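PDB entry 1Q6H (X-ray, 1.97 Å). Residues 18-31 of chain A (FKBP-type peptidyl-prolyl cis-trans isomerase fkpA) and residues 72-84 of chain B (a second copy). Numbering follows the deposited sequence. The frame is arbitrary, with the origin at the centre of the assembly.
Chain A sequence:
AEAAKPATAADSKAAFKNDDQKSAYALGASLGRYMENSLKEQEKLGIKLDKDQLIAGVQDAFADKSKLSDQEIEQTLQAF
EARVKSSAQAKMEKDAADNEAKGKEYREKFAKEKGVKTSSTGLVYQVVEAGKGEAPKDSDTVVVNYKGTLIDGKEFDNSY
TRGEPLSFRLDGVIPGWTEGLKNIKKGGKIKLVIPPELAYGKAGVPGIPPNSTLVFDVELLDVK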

ATOM      1  N   ASN A  18      25.607  -5.280  20.399  1.00 16.27           N
ATOM      2  CA  ASN A  18      24.939  -6.501  19.987  1.00 16.23           C
ATOM      3  C   ASN A  18      23.822  -6.259  18.995  1.00 15.29           C
ATOM      4  O   ASN A  18      23.432  -5.111  18.746  1.00 14.18           O
ATOM      5  CB  ASN A  18      24.404  -7.240  21.220  1.00 17.61           C
ATOM      6  CG  ASN A  18      23.490  -6.373  22.073  1.00 17.94           C
ATOM      7  OD1 ASN A  18      22.537  -5.803  21.579  1.00 19.06           O
ATOM      8  ND2 ASN A  18      23.773  -6.301  23.374  1.00 18.79           N
ATOM      9  N   ASP A  19      23.302  -7.344  18.432  1.00 15.01           N
ATOM     10  CA  ASP A  19      22.265  -7.240  17.400  1.00 15.66           C
ATOM     11  C   ASP A  19      20.982  -6.571  17.913  1.00 15.14           C
ATOM     12  O   ASP A  19      20.317  -5.848  17.158  1.00 15.15           O
ATOM     13  CB  ASP A  19      21.933  -8.625  16.802  1.00 15.66           C
ATOM     14  CG  ASP A  19      21.090  -8.544  15.523  1.00 16.10           C
ATOM     15  OD1 ASP A  19      21.469  -7.813  14.580  1.00 16.47           O
ATOM     16  OD2 ASP A  19      20.052  -9.232  15.338  1.00 20.72           O
ATOM     17  N   ASP A  20      20.623  -6.820  19.165  1.00 13.72           N
ATOM     18  CA  ASP A  20      19.411  -6.225  19.728  1.00 13.47           C
ATOM     19  C   ASP A  20      19.585  -4.695  19.803  1.00 12.38           C
ATOM     20  O   ASP A  20      18.618  -3.938  19.662  1.00 12.48           O
ATOM     21  CB  ASP A  20      19.058  -6.830  21.086  1.00 14.71           C
ATOM     22  CG  ASP A  20      18.406  -8.241  20.977  1.00 15.26           C
ATOM     23  OD1 ASP A  20      17.895  -8.608  19.903  1.00 13.45           O
ATOM     24  OD2 ASP A  20      18.341  -9.035  21.941  1.00 17.17           O
ATOM     25  N   GLN A  21      20.816  -4.235  19.977  1.00 11.31           N
ATOM     26  CA  GLN A  21      21.043  -2.790  19.915  1.00 11.69           C
ATOM     27  C   GLN A  21      21.094  -2.334  18.445  1.00 10.64           C
ATOM     28  O   GLN A  21      20.429  -1.384  18.074  1.00  9.54           O
ATOM     29  CB  GLN A  21      22.333  -2.386  20.629  1.00 11.17           C
ATOM     30  CG  GLN A  21      22.324  -2.605  22.151  1.00 13.85           C
ATOM     31  CD  GLN A  21      23.633  -2.149  22.808  1.00 14.87           C
ATOM     32  OE1 GLN A  21      24.562  -1.719  22.122  1.00 19.70           O
ATOM     33  NE2 GLN A  21      23.698  -2.216  24.119  1.00 15.13           N
ATOM     34  N   LYS A  22      21.869  -3.041  17.620  1.00 10.81           N
ATOM     35  CA  LYS A  22      22.147  -2.599  16.273  1.00 10.31           C
ATOM     36  C   LYS A  22      20.952  -2.687  15.371  1.00 10.21           C
ATOM     37  O   LYS A  22      20.645  -1.747  14.640  1.00  9.50           O
ATOM     38  CB  LYS A  22      23.310  -3.393  15.679  1.00 10.31           C
ATOM     39  CG  LYS A  22      23.959  -2.708  14.481  1.00 11.63           C
ATOM     40  CD  LYS A  22      25.212  -3.448  13.997  1.00  9.96           C
ATOM     41  CE  LYS A  22      25.776  -2.786  12.755  1.00 11.15           C
ATOM     42  NZ  LYS A  22      27.020  -3.431  12.205  1.00  6.79           N
ATOM     43  N   SER A  23      20.266  -3.820  15.409  1.00  9.56           N
ATOM     44  CA  SER A  23      19.087  -3.989  14.590  1.00  9.98           C
ATOM     45  C   SER A  23      17.999  -2.982  15.013  1.00 10.74           C
ATOM     46  O   SER A  23      17.273  -2.483  14.179  1.00 10.31           O
ATOM     47  CB  SER A  23      18.555  -5.428  14.678  1.00 10.64           C
ATOM     48  OG  SER A  23      19.346  -6.340  13.956  1.00 10.40           O
ATOM     49  N   ALA A  24      17.867  -2.703  16.310  1.00 11.93           N
ATOM     50  CA  ALA A  24      16.826  -1.776  16.760  1.00 12.01           C
ATOM     51  C   ALA A  24      17.144  -0.378  16.179  1.00 12.18           C
ATOM     52  O   ALA A  24      16.259   0.312  15.645  1.00 10.86           O
ATOM     53  CB  ALA A  24      16.798  -1.714  18.251  1.00 12.40           C
ATOM     54  N   TYR A  25      18.417   0.001  16.258  1.00 10.54           N
ATOM     55  CA  TYR A  25      18.826   1.288  15.729  1.00 10.34           C
ATOM     56  C   TYR A  25      18.586   1.382  14.217  1.00 10.19           C
ATOM     57  O   TYR A  25      18.033   2.359  13.710  1.00 10.11           O
ATOM     58  CB  TYR A  25      20.258   1.587  16.084  1.00 10.16           C
ATOM     59  CG  TYR A  25      20.651   2.983  15.747  1.00 10.52           C
ATOM     60  CD1 TYR A  25      21.138   3.296  14.482  1.00 10.82           C
ATOM     61  CD2 TYR A  25      20.527   4.006  16.678  1.00 11.21           C
ATOM     62  CE1 TYR A  25      21.502   4.586  14.163  1.00  9.81           C
ATOM     63  CE2 TYR A  25      20.849   5.314  16.349  1.00 11.05           C
ATOM     64  CZ  TYR A  25      21.347   5.591  15.095  1.00 10.80           C
ATOM     65  OH  TYR A  25      21.716   6.869  14.743  1.00 11.29           O
ATOM     66  N   ALA A  26      18.972   0.352  13.491  1.00 10.50           N
ATOM     67  CA  ALA A  26      18.778   0.349  12.062  1.00 10.86           C
ATOM     68  C   ALA A  26      17.293   0.471  11.726  1.00 10.20           C
ATOM     69  O   ALA A  26      16.887   1.157  10.791  1.00  8.15           O
ATOM     70  CB  ALA A  26      19.360  -0.946  11.461  1.00  9.52           C
ATOM     71  N   LEU A  27      16.484  -0.281  12.447  1.00 10.20           N
ATOM     72  CA  LEU A  27      15.051  -0.244  12.223  1.00 12.33           C
ATOM     73  C   LEU A  27      14.478   1.171  12.438  1.00 11.22           C
ATOM     74  O   LEU A  27      13.692   1.702  11.633  1.00 10.48           O
ATOM     75  CB  LEU A  27      14.391  -1.218  13.178  1.00 13.99           C
ATOM     76  CG  LEU A  27      13.284  -1.905  12.422  1.00 19.63           C
ATOM     77  CD1 LEU A  27      13.140  -3.324  12.920  1.00 23.75           C
ATOM     78  CD2 LEU A  27      12.011  -1.105  12.594  1.00 20.37           C
ATOM     79  N   GLY A  28      14.901   1.790  13.517  1.00 10.47           N
ATOM     80  CA  GLY A  28      14.451   3.136  13.823  1.00 10.86           C
ATOM     81  C   GLY A  28      14.937   4.082  12.738  1.00 11.73           C
ATOM     82  O   GLY A  28      14.175   4.915  12.250  1.00 11.41           O
ATOM     83  N   ALA A  29      16.189   3.915  12.308  1.00  9.65           N
ATOM     84  CA  ALA A  29      16.748   4.808  11.305  1.00  9.99           C
ATOM     85  C   ALA A  29      16.029   4.671   9.982  1.00  9.93           C
ATOM     86  O   ALA A  29      15.774   5.668   9.287  1.00  6.68           O
ATOM     87  CB  ALA A  29      18.226   4.578  11.131  1.00 11.55           C
ATOM     88  N   SER A  30      15.669   3.445   9.645  1.00 10.82           N
ATOM     89  CA  SER A  30      14.980   3.218   8.402  1.00 12.57           C
ATOM     90  C   SER A  30      13.648   3.941   8.491  1.00 12.86           C
ATOM     91  O   SER A  30      13.267   4.693   7.584  1.00 11.86           O
ATOM     92  CB  SER A  30      14.778   1.728   8.156  1.00 14.67           C
ATOM     93  OG  SER A  30      14.233   1.529   6.860  1.00 18.87           O
ATOM     94  N   LEU A  31      12.971   3.777   9.619  1.00 11.91           N
ATOM     95  CA  LEU A  31      11.678   4.428   9.825  1.00 12.95           C
ATOM     96  C   LEU A  31      11.756   5.943   9.841  1.00 13.66           C
ATOM     97  O   LEU A  31      10.912   6.618   9.276  1.00 14.44           O
ATOM     98  CB  LEU A  31      11.033   3.921  11.102  1.00 13.43           C
ATOM     99  CG  LEU A  31      10.595   2.455  11.012  1.00 15.53           C
ATOM    100  CD1 LEU A  31      10.276   1.859  12.372  1.00 16.14           C
ATOM    101  CD2 LEU A  31       9.398   2.290  10.097  1.00 16.72           C
TER
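Chain B, residues 72-84: EIEQTLQAFEARV

The two stretches, from two copies of one protein, form a steeply crossed helix-on-helix contact in which small and apolar side chains pack at the centre, a salt-bridge cluster closes one end and ordered water links the polar margin. Residues 72-84 of chain B are helical throughout, with an unbroken run of backbone hydrogen bonds from T76(B) N to E72(B) O (2.8 Å) through V84(B) N to F80(B) O (2.9 Å). Chain A is helical from D19(A), and N18(A) caps it: its OD1 accepts from Q21(A) N at 2.8 Å.

The N-to-C directions of the two helices make an angle of 116° (signed crossing angle -116°), more antiparallel than parallel, and the axes approach to 8.9 Å. The backbone register places A26(A) CA 5.0 Å from I73(B) CA and S23(A) CA 5.9 Å from T76(B) CA. Such short separations suit the small side chains of A26(A) and S23(A), both of which point toward chain B. The contact buries 634 Å², both sides summed.

L77(B) is the knob of the packing. Its side chain sits among S23(A), A26(A), L27(A) and S30(A), with L77(B) CD2 3.7 Å from A26(A) CB and 3.6 Å from L27(A) N, while L77(B) CD1 lies 3.7 Å from S30(A) CB. One turn earlier, I73(B) CD1 meets A29(A) CB at 3.9 Å. T76(B) directs CG2 against A26(A) CB (3.7 Å) and S23(A) CA (3.7 Å); its OG1 donates to E72(B) O at 2.7 Å within its own helix. F80(B) extends the apolar surface, its CE2 3.8 Å from L27(A) CD1 and its CD1 3.6 Å from S23(A) OG.

At the far end of the chain B stretch, the extended R83(B) side chain reaches the first turn of the chain A helix. R83(B) NH1 forms a salt bridge with D19(A) OD2 at 2.9 Å, although its N-H...acceptor angle of 121° makes the hydrogen bond weak. D20(A) OD1 is better aligned, accepting from R83(B) NH2 and R83(B) NH1 at 3.2 Å each, with angles of 153° and 147°. S23(A) OG donates to D19(A) OD1 at 2.7 Å, so the two carboxylate oxygens of D19(A) have different partners.

Water completes the polar contacts. Water 1 donates to D19(A) OD1 and T76(B) O, both at 2.8 Å. K22(A) NZ and E72(B) OE2 are 4.6 Å apart, beyond a salt bridge, but water 2 joins them, lying 2.4 Å from K22(A) NZ and 2.7 Å from E72(B) OE2.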

ATOM      1  N   GLU B  72      25.036  -0.128   5.908  1.00 13.47           N
ATOM      2  CA  GLU B  72      24.925  -0.818   7.192  1.00 14.42           C
ATOM      3  C   GLU B  72      23.435  -1.010   7.581  1.00 13.39           C
ATOM      4  O   GLU B  72      23.038  -2.078   8.056  1.00 13.36           O
ATOM      5  CB  GLU B  72      25.660  -0.035   8.281  1.00 14.91           C
ATOM      6  CG  GLU B  72      27.182  -0.193   8.279  1.00 16.65           C
ATOM      7  CD  GLU B  72      27.850   0.835   9.182  1.00 18.68           C
ATOM      8  OE1 GLU B  72      27.784   2.045   8.841  1.00 17.85           O
ATOM      9  OE2 GLU B  72      28.408   0.448  10.232  1.00 17.24           O
ATOM     10  N   ILE B  73      22.620   0.009   7.363  1.00 11.92           N
ATOM     11  CA  ILE B  73      21.192  -0.059   7.692  1.00 11.09           C
ATOM     12  C   ILE B  73      20.552  -1.183   6.886  1.00 12.06           C
ATOM     13  O   ILE B  73      19.927  -2.117   7.423  1.00  9.47           O
ATOM     14  CB  ILE B  73      20.523   1.295   7.425  1.00 11.21           C
ATOM     15  CG1 ILE B  73      20.932   2.282   8.513  1.00 12.42           C
ATOM     16  CG2 ILE B  73      19.004   1.191   7.356  1.00 10.95           C
ATOM     17  CD1 ILE B  73      20.645   3.722   8.214  1.00 13.58           C
ATOM     18  N   GLU B  74      20.772  -1.112   5.586  1.00 12.50           N
ATOM     19  CA  GLU B  74      20.232  -2.080   4.659  1.00 13.51           C
ATOM     20  C   GLU B  74      20.644  -3.510   5.036  1.00 12.43           C
ATOM     21  O   GLU B  74      19.799  -4.402   5.104  1.00 13.00           O
ATOM     22  CB  GLU B  74      20.693  -1.696   3.233  1.00 14.56           C
ATOM     23  CG  GLU B  74      20.723  -2.792   2.176  1.00 17.23           C
ATOM     24  CD  GLU B  74      21.158  -2.248   0.789  1.00 19.39           C
ATOM     25  OE1 GLU B  74      22.381  -2.134   0.537  1.00 17.80           O
ATOM     26  OE2 GLU B  74      20.284  -1.902  -0.058  1.00 24.37           O
ATOM     27  N   GLN B  75      21.927  -3.729   5.283  1.00 12.31           N
ATOM     28  CA  GLN B  75      22.404  -5.066   5.585  1.00 13.60           C
ATOM     29  C   GLN B  75      21.898  -5.540   6.945  1.00 12.82           C
ATOM     30  O   GLN B  75      21.520  -6.708   7.099  1.00 11.04           O
ATOM     31  CB  GLN B  75      23.932  -5.157   5.503  1.00 14.61           C
ATOM     32  CG  GLN B  75      24.455  -4.987   4.060  1.00 17.92           C
ATOM     33  CD  GLN B  75      25.914  -5.340   3.898  1.00 19.24           C
ATOM     34  OE1 GLN B  75      26.714  -5.143   4.809  1.00 22.29           O
ATOM     35  NE2 GLN B  75      26.269  -5.866   2.727  1.00 21.38           N
ATOM     36  N   THR B  76      21.916  -4.644   7.921  1.00 12.51           N
ATOM     37  CA  THR B  76      21.431  -4.968   9.249  1.00 12.33           C
ATOM     38  C   THR B  76      19.961  -5.353   9.216  1.00 13.93           C
ATOM     39  O   THR B  76      19.561  -6.332   9.850  1.00 12.46           O
ATOM     40  CB  THR B  76      21.655  -3.814  10.196  1.00 12.70           C
ATOM     41  OG1 THR B  76      23.059  -3.558  10.296  1.00  8.68           O
ATOM     42  CG2 THR B  76      21.248  -4.180  11.628  1.00 12.41           C
ATOM     43  N   LEU B  77      19.151  -4.609   8.479  1.00 14.54           N
ATOM     44  CA  LEU B  77      17.736  -4.945   8.364  1.00 15.07           C
ATOM     45  C   LEU B  77      17.514  -6.258   7.634  1.00 16.01           C
ATOM     46  O   LEU B  77      16.573  -6.996   7.930  1.00 13.84           O
ATOM     47  CB  LEU B  77      16.992  -3.866   7.618  1.00 16.02           C
ATOM     48  CG  LEU B  77      16.873  -2.556   8.362  1.00 18.34           C
ATOM     49  CD1 LEU B  77      15.683  -1.811   7.750  1.00 19.94           C
ATOM     50  CD2 LEU B  77      16.663  -2.807   9.846  1.00 20.28           C
ATOM     51  N   GLN B  78      18.351  -6.510   6.639  1.00 16.58           N
ATOM     52  CA  GLN B  78      18.256  -7.731   5.879  1.00 17.50           C
ATOM     53  C   GLN B  78      18.453  -8.907   6.801  1.00 15.92           C
ATOM     54  O   GLN B  78      17.714  -9.858   6.739  1.00 14.03           O
ATOM     55  CB  GLN B  78      19.346  -7.813   4.836  1.00 19.04           C
ATOM     56  CG  GLN B  78      18.809  -7.937   3.454  1.00 23.13           C
ATOM     57  CD  GLN B  78      18.462  -6.573   2.916  1.00 26.50           C
ATOM     58  OE1 GLN B  78      17.634  -5.867   3.513  1.00 28.59           O
ATOM     59  NE2 GLN B  78      19.121  -6.166   1.814  1.00 28.40           N
ATOM     60  N   ALA B  79      19.513  -8.863   7.598  1.00 14.94           N
ATOM     61  CA  ALA B  79      19.782  -9.941   8.526  1.00 14.35           C
ATOM     62  C   ALA B  79      18.656 -10.058   9.554  1.00 13.20           C
ATOM     63  O   ALA B  79      18.202 -11.176   9.859  1.00 11.73           O
ATOM     64  CB  ALA B  79      21.115  -9.730   9.206  1.00 15.10           C
ATOM     65  N   PHE B  80      18.196  -8.922  10.083  1.00 12.80           N
ATOM     66  CA  PHE B  80      17.144  -8.942  11.095  1.00 12.50           C
ATOM     67  C   PHE B  80      15.870  -9.601  10.582  1.00 13.70           C
ATOM     68  O   PHE B  80      15.293 -10.459  11.248  1.00 12.11           O
ATOM     69  CB  PHE B  80      16.838  -7.533  11.600  1.00 12.39           C
ATOM     70  CG  PHE B  80      15.861  -7.530  12.700  1.00 12.02           C
ATOM     71  CD1 PHE B  80      16.200  -8.080  13.934  1.00  9.99           C
ATOM     72  CD2 PHE B  80      14.588  -7.049  12.505  1.00 10.26           C
ATOM     73  CE1 PHE B  80      15.287  -8.122  14.961  1.00 10.59           C
ATOM     74  CE2 PHE B  80      13.671  -7.081  13.530  1.00 10.64           C
ATOM     75  CZ  PHE B  80      14.017  -7.624  14.761  1.00  9.55           C
ATOM     76  N   GLU B  81      15.442  -9.197   9.392  1.00 14.85           N
ATOM     77  CA  GLU B  81      14.223  -9.697   8.773  1.00 17.44           C
ATOM     78  C   GLU B  81      14.279 -11.226   8.516  1.00 17.50           C
ATOM     79  O   GLU B  81      13.260 -11.940   8.634  1.00 17.32           O
ATOM     80  CB  GLU B  81      13.931  -8.882   7.497  1.00 19.23           C
ATOM     81  CG  GLU B  81      13.561  -7.418   7.815  1.00 22.92           C
ATOM     82  CD  GLU B  81      13.877  -6.402   6.710  1.00 27.13           C
ATOM     83  OE1 GLU B  81      14.714  -6.691   5.808  1.00 31.61           O
ATOM     84  OE2 GLU B  81      13.294  -5.280   6.740  1.00 28.86           O
ATOM     85  N   ALA B  82      15.476 -11.712   8.212  1.00 16.32           N
ATOM     86  CA  ALA B  82      15.739 -13.134   8.042  1.00 15.63           C
ATOM     87  C   ALA B  82      15.691 -13.867   9.392  1.00 14.25           C
ATOM     88  O   ALA B  82      15.236 -15.012   9.481  1.00 10.44           O
ATOM     89  CB  ALA B  82      17.069 -13.338   7.397  1.00 15.44           C
ATOM     90  N   ARG B  83      16.171 -13.198  10.431  1.00 12.94           N
ATOM     91  CA  ARG B  83      16.173 -13.756  11.778  1.00 12.48           C
ATOM     92  C   ARG B  83      14.730 -13.911  12.228  1.00 11.78           C
ATOM     93  O   ARG B  83      14.335 -14.964  12.713  1.00 11.54           O
ATOM     94  CB  ARG B  83      16.949 -12.838  12.729  1.00 13.49           C
ATOM     95  CG  ARG B  83      16.827 -13.179  14.238  1.00 14.77           C
ATOM     96  CD  ARG B  83      17.451 -12.105  15.116  1.00 16.64           C
ATOM     97  NE  ARG B  83      17.194 -12.233  16.548  1.00 17.16           N
ATOM     98  CZ  ARG B  83      17.418 -11.257  17.421  1.00 18.37           C
ATOM     99  NH1 ARG B  83      17.885 -10.083  17.008  1.00 18.22           N
ATOM    100  NH2 ARG B  83      17.187 -11.441  18.713  1.00 18.84           N
ATOM    101  N   VAL B  84      13.940 -12.869  12.008  1.00 12.27           N
ATOM    102  CA  VAL B  84      12.529 -12.857  12.367  1.00 13.63           C
ATOM    103  C   VAL B  84      11.718 -13.926  11.624  1.00 14.38           C
ATOM    104  O   VAL B  84      10.963 -14.692  12.247  1.00 12.31           O
ATOM    105  CB  VAL B  84      11.917 -11.500  12.087  1.00 13.76           C
ATOM    106  CG1 VAL B  84      10.408 -11.564  12.189  1.00 15.84           C
ATOM    107  CG2 VAL B  84      12.477 -10.473  13.050  1.00 12.82           C
TER
HETATM  108  O   HOH W   1      20.804  -7.749  11.877  1.00 26.33           O
HETATM  109  O   HOH W   2      28.354  -2.181  10.647  1.00 33.29           O
HETATM  110  O   HOH W   3      24.868  -5.702  11.267  1.00 46.31           O